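Local coordinates for PH1570-like domain-containing protein (Pyrococcus horikoshii, PDB 2HQ4), which is of unknown function, a small archaeal protein whose single chain folds into a long antiparallel sheet with helices packed against it, at residues F28-A39 and R139-I150. Sequence-based numbering, arbitrary orientation.
Sequences FNVEVKFYGNDA and RGRLFIFNKPSI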
loop_
_atom_site.group_PDB
_atom_site.type_symbol
_atom_site.label_atom_id
_atom_site.label_comp_id
_atom_site.label_asym_id
_atom_site.label_seq_id
_atom_site.Cartn_x
_atom_site.Cartn_y
_atom_site.Cartn_z
ATOM N N PHE A 28 -4.048 4.391 14.662
ATOM C CA PHE A 28 -5.016 4.539 13.582
ATOM C C PHE A 28 -5.570 3.213 13.079
ATOM O O PHE A 28 -6.463 3.224 12.260
ATOM C CB PHE A 28 -4.437 5.401 12.451
ATOM C CG PHE A 28 -4.100 6.801 12.880
ATOM C CD1 PHE A 28 -5.131 7.724 13.193
ATOM C CD2 PHE A 28 -2.771 7.217 12.995
ATOM C CE1 PHE A 28 -4.825 9.041 13.647
ATOM C CE2 PHE A 28 -2.462 8.517 13.398
ATOM C CZ PHE A 28 -3.500 9.434 13.725
ATOM N N ASN A 29 -5.085 2.092 13.620
ATOM C CA ASN A 29 -5.484 0.751 13.189
ATOM C C ASN A 29 -5.320 0.624 11.649
ATOM O O ASN A 29 -6.288 0.271 10.928
ATOM C CB ASN A 29 -6.931 0.424 13.653
ATOM C CG ASN A 29 -7.337 -1.023 13.364
ATOM O OD1 ASN A 29 -6.560 -1.960 13.555
ATOM N ND2 ASN A 29 -8.587 -1.203 12.931
ATOM N N VAL A 30 -4.099 0.927 11.156
ATOM C CA VAL A 30 -3.778 0.838 9.715
ATOM C C VAL A 30 -2.592 -0.118 9.624
ATOM O O VAL A 30 -1.588 0.084 10.280
ATOM C CB VAL A 30 -3.412 2.222 9.088
ATOM C CG1 VAL A 30 -2.916 2.092 7.639
ATOM C CG2 VAL A 30 -4.598 3.218 9.133
ATOM N N GLU A 31 -2.738 -1.180 8.837
ATOM C CA GLU A 31 -1.701 -2.192 8.683
ATOM C C GLU A 31 -1.668 -2.455 7.208
ATOM O O GLU A 31 -2.716 -2.676 6.579
ATOM C CB GLU A 31 -2.086 -3.499 9.408
ATOM C CG GLU A 31 -2.332 -3.307 10.917
ATOM C CD GLU A 31 -2.618 -4.587 11.650
ATOM O OE1 GLU A 31 -2.682 -5.643 10.994
ATOM O OE2 GLU A 31 -2.785 -4.520 12.893
ATOM N N VAL A 32 -0.463 -2.421 6.654
ATOM C CA VAL A 32 -0.272 -2.658 5.225
ATOM C C VAL A 32 1.083 -3.357 4.996
ATOM O O VAL A 32 2.066 -3.039 5.676
ATOM C CB VAL A 32 -0.424 -1.342 4.377
ATOM C CG1 VAL A 32 0.550 -0.209 4.843
ATOM C CG2 VAL A 32 -0.303 -1.636 2.819
ATOM N N LYS A 33 1.104 -4.321 4.084
ATOM C CA LYS A 33 2.359 -4.926 3.619
ATOM C C LYS A 33 2.283 -4.971 2.097
ATOM O O LYS A 33 1.196 -4.970 1.531
ATOM C CB LYS A 33 2.508 -6.349 4.192
ATOM C CG LYS A 33 2.811 -6.439 5.713
ATOM C CD LYS A 33 2.869 -7.883 6.287
ATOM C CE LYS A 33 1.634 -8.725 5.971
ATOM N NZ LYS A 33 1.619 -10.154 6.577
ATOM N N PHE A 34 3.429 -4.980 1.419
ATOM C CA PHE A 34 3.418 -5.027 -0.048
ATOM C C PHE A 34 4.321 -6.131 -0.523
ATOM O O PHE A 34 5.251 -6.544 0.203
ATOM C CB PHE A 34 3.838 -3.674 -0.667
ATOM C CG PHE A 34 5.286 -3.368 -0.526
ATOM C CD1 PHE A 34 5.741 -2.624 0.554
ATOM C CD2 PHE A 34 6.220 -3.822 -1.501
ATOM C CE1 PHE A 34 7.110 -2.315 0.715
ATOM C CE2 PHE A 34 7.600 -3.557 -1.323
ATOM C CZ PHE A 34 8.037 -2.780 -0.225
ATOM N N TYR A 35 4.001 -6.644 -1.715
ATOM C CA TYR A 35 4.733 -7.778 -2.354
ATOM C C TYR A 35 4.949 -7.395 -3.806
ATOM O O TYR A 35 4.183 -6.634 -4.351
ATOM C CB TYR A 35 3.915 -9.089 -2.201
ATOM C CG TYR A 35 3.805 -9.380 -0.728
ATOM C CD1 TYR A 35 4.836 -10.046 -0.067
ATOM C CD2 TYR A 35 2.731 -8.890 0.020
ATOM C CE1 TYR A 35 4.799 -10.231 1.315
ATOM C CE2 TYR A 35 2.702 -9.051 1.417
ATOM C CZ TYR A 35 3.712 -9.761 2.023
ATOM O OH TYR A 35 3.692 -9.946 3.382
ATOM N N GLY A 36 6.015 -7.866 -4.437
ATOM C CA GLY A 36 6.206 -7.575 -5.829
ATOM C C GLY A 36 7.162 -6.418 -5.969
ATOM O O GLY A 36 8.188 -6.380 -5.265
ATOM N N ASN A 37 6.834 -5.455 -6.828
ATOM C CA ASN A 37 7.716 -4.291 -6.975
ATOM C C ASN A 37 7.699 -3.358 -5.737
ATOM O O ASN A 37 6.767 -3.404 -4.959
ATOM C CB ASN A 37 7.416 -3.553 -8.270
ATOM C CG ASN A 37 7.844 -4.381 -9.526
ATOM O OD1 ASN A 37 7.114 -4.472 -10.537
ATOM N ND2 ASN A 37 9.014 -4.990 -9.436
ATOM N N ASP A 38 8.745 -2.543 -5.586
ATOM C CA ASP A 38 8.957 -1.689 -4.421
ATOM C C ASP A 38 7.771 -0.710 -4.258
ATOM O O ASP A 38 7.376 -0.032 -5.207
ATOM C CB ASP A 38 10.264 -0.911 -4.631
ATOM C CG ASP A 38 10.735 -0.156 -3.381
ATOM O OD1 ASP A 38 10.181 -0.330 -2.279
ATOM O OD2 ASP A 38 11.666 0.647 -3.529
ATOM N N ALA A 39 7.184 -0.683 -3.068
ATOM C CA ALA A 39 6.143 0.310 -2.780
ATOM C C ALA A 39 6.502 1.150 -1.564
ATOM O O ALA A 39 5.620 1.769 -0.956
ATOM C CB ALA A 39 4.804 -0.374 -2.578
ATOM N N ARG A 139 1.534 -1.469 -11.693
ATOM C CA ARG A 139 2.976 -1.318 -11.560
ATOM C C ARG A 139 3.611 -2.512 -10.918
ATOM O O ARG A 139 4.822 -2.520 -10.620
ATOM C CB ARG A 139 3.282 -0.038 -10.778
ATOM C CG ARG A 139 3.052 1.148 -11.638
ATOM C CD ARG A 139 3.231 2.495 -10.919
ATOM N NE ARG A 139 2.979 3.546 -11.898
ATOM C CZ ARG A 139 3.373 4.811 -11.764
ATOM N NH1 ARG A 139 4.047 5.177 -10.709
ATOM N NH2 ARG A 139 3.128 5.686 -12.713
ATOM N N GLY A 140 2.809 -3.554 -10.756
ATOM C CA GLY A 140 3.305 -4.812 -10.257
ATOM C C GLY A 140 3.466 -4.966 -8.759
ATOM O O GLY A 140 4.329 -5.722 -8.284
ATOM N N ARG A 141 2.653 -4.218 -8.017
ATOM C CA ARG A 141 2.721 -4.217 -6.561
ATOM C C ARG A 141 1.391 -4.722 -6.036
ATOM O O ARG A 141 0.307 -4.328 -6.542
ATOM C CB ARG A 141 2.968 -2.798 -6.069
ATOM C CG ARG A 141 4.196 -2.213 -6.747
ATOM C CD ARG A 141 4.401 -0.813 -6.368
ATOM N NE ARG A 141 3.373 0.114 -6.849
ATOM C CZ ARG A 141 3.552 1.414 -6.783
ATOM N NH1 ARG A 141 4.703 1.848 -6.287
ATOM N NH2 ARG A 141 2.646 2.264 -7.218
ATOM N N LEU A 142 1.486 -5.604 -5.059
ATOM C CA LEU A 142 0.332 -6.145 -4.380
ATOM C C LEU A 142 0.386 -5.681 -2.914
ATOM O O LEU A 142 1.358 -6.001 -2.161
ATOM C CB LEU A 142 0.358 -7.674 -4.482
ATOM C CG LEU A 142 -0.734 -8.349 -3.639
ATOM C CD1 LEU A 142 -2.146 -8.238 -4.338
ATOM C CD2 LEU A 142 -0.329 -9.763 -3.441
ATOM N N PHE A 143 -0.629 -4.914 -2.524
ATOM C CA PHE A 143 -0.762 -4.438 -1.147
ATOM C C PHE A 143 -1.753 -5.334 -0.417
ATOM O O PHE A 143 -2.758 -5.760 -1.020
ATOM C CB PHE A 143 -1.339 -3.036 -1.156
ATOM C CG PHE A 143 -0.478 -2.027 -1.856
ATOM C CD1 PHE A 143 0.421 -1.222 -1.108
ATOM C CD2 PHE A 143 -0.581 -1.852 -3.248
ATOM C CE1 PHE A 143 1.236 -0.250 -1.770
ATOM C CE2 PHE A 143 0.215 -0.918 -3.918
ATOM C CZ PHE A 143 1.131 -0.099 -3.154
ATOM N N ILE A 144 -1.482 -5.663 0.836
ATOM C CA ILE A 144 -2.467 -6.404 1.642
ATOM C C ILE A 144 -2.640 -5.536 2.872
ATOM O O ILE A 144 -1.660 -4.904 3.325
ATOM C CB ILE A 144 -2.098 -7.899 1.945
ATOM C CG1 ILE A 144 -0.802 -8.044 2.754
ATOM C CG2 ILE A 144 -2.006 -8.762 0.581
ATOM C CD1 ILE A 144 -0.558 -9.533 3.251
ATOM N N PHE A 145 -3.859 -5.454 3.390
ATOM C CA PHE A 145 -4.140 -4.536 4.475
ATOM C C PHE A 145 -5.249 -5.079 5.400
ATOM O O PHE A 145 -5.951 -6.034 5.030
ATOM C CB PHE A 145 -4.448 -3.120 3.907
ATOM C CG PHE A 145 -5.313 -3.116 2.634
ATOM C CD1 PHE A 145 -6.710 -3.158 2.716
ATOM C CD2 PHE A 145 -4.704 -3.048 1.367
ATOM C CE1 PHE A 145 -7.502 -3.147 1.543
ATOM C CE2 PHE A 145 -5.436 -3.045 0.208
ATOM C CZ PHE A 145 -6.874 -3.100 0.283
ATOM N N ASN A 146 -5.443 -4.460 6.572
ATOM C CA ASN A 146 -6.249 -5.119 7.608
ATOM C C ASN A 146 -7.746 -4.789 7.514
ATOM O O ASN A 146 -8.546 -5.518 8.085
ATOM C CB ASN A 146 -5.737 -4.748 9.030
ATOM C CG ASN A 146 -5.836 -3.274 9.280
ATOM O OD1 ASN A 146 -5.448 -2.484 8.415
ATOM N ND2 ASN A 146 -6.399 -2.868 10.442
ATOM N N LYS A 147 -8.136 -3.720 6.819
ATOM C CA LYS A 147 -9.574 -3.388 6.698
ATOM C C LYS A 147 -9.823 -2.664 5.381
ATOM O O LYS A 147 -8.883 -2.058 4.849
ATOM C CB LYS A 147 -10.060 -2.582 7.923
ATOM C CG LYS A 147 -9.371 -1.215 8.086
ATOM C CD LYS A 147 -9.792 -0.492 9.368
ATOM C CE LYS A 147 -9.098 0.849 9.411
ATOM N NZ LYS A 147 -9.556 1.731 10.522
ATOM N N PRO A 148 -11.072 -2.734 4.824
ATOM C CA PRO A 148 -11.252 -2.235 3.441
ATOM C C PRO A 148 -10.959 -0.788 3.206
ATOM O O PRO A 148 -10.560 -0.461 2.100
ATOM C CB PRO A 148 -12.747 -2.519 3.106
ATOM C CG PRO A 148 -13.179 -3.533 4.156
ATOM C CD PRO A 148 -12.339 -3.288 5.376
ATOM N N SER A 149 -11.137 0.063 4.234
ATOM C CA SER A 149 -10.947 1.496 4.048
ATOM C C SER A 149 -9.468 1.881 3.842
ATOM O O SER A 149 -9.152 3.026 3.398
ATOM C CB SER A 149 -11.551 2.287 5.225
ATOM O OG SER A 149 -10.915 1.966 6.415
ATOM N N ILE A 150 -8.572 0.950 4.160
ATOM C CA ILE A 150 -7.129 1.239 3.855
ATOM C C ILE A 150 -6.934 1.404 2.333
ATOM O O ILE A 150 -6.006 2.075 1.892
ATOM C CB ILE A 150 -6.186 0.148 4.411
ATOM C CG1 ILE A 150 -6.403 -0.059 5.908
ATOM C CG2 ILE A 150 -4.631 0.445 4.075
ATOM C CD1 ILE A 150 -6.663 1.138 6.641
HETATM O O HOH W 1 -8.305 4.038 9.779
#
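Lys33 and Ile144 exchange two backbone hydrogen bonds, Lys33 N to Ile144 O and Ile144 N to Lys33 O, both 2.9 Å, and Tyr35 pairs likewise with Leu142. With an interstrand angle of 156°, this identifies 30-36 and 141-145 as antiparallel neighbours, central strands of the sheet, joining strands 10-13, 16-19 and 22-25 on one side to 134-136, 126-130, 119-123 and 87-88 on the other. Beyond Tyr35 the ladder continues through Asn37 N to Gly140 O, almost straight. At the opposite end the side-chain amide of Asn146 takes over: ND2 donates to Asn29 O at 3.2 Å, while OD1 accepts from Glu31 N at 3.0 Å, the donor standing above the carbonyl plane. With chi1 at 61°, CG stands between the backbone N and the carbonyl carbon, and the amide is stacked on the Glu31 carboxylate with planes 19° apart; Leu2 N binds Glu31 OE1. A leucine in place of Asn146 would probably leave Glu31 N and Asn29 O without these partners. On the face bearing Val32, Phe34 and Phe143, Ala39 CB meets Phe143 CE1, and helices 40-55 and 150-155 cover the strands. On the other face, Ile144 CD1 touches both Lys33 CE, 3.6 Å away, and Tyr35 CE2, at 3.8 Å.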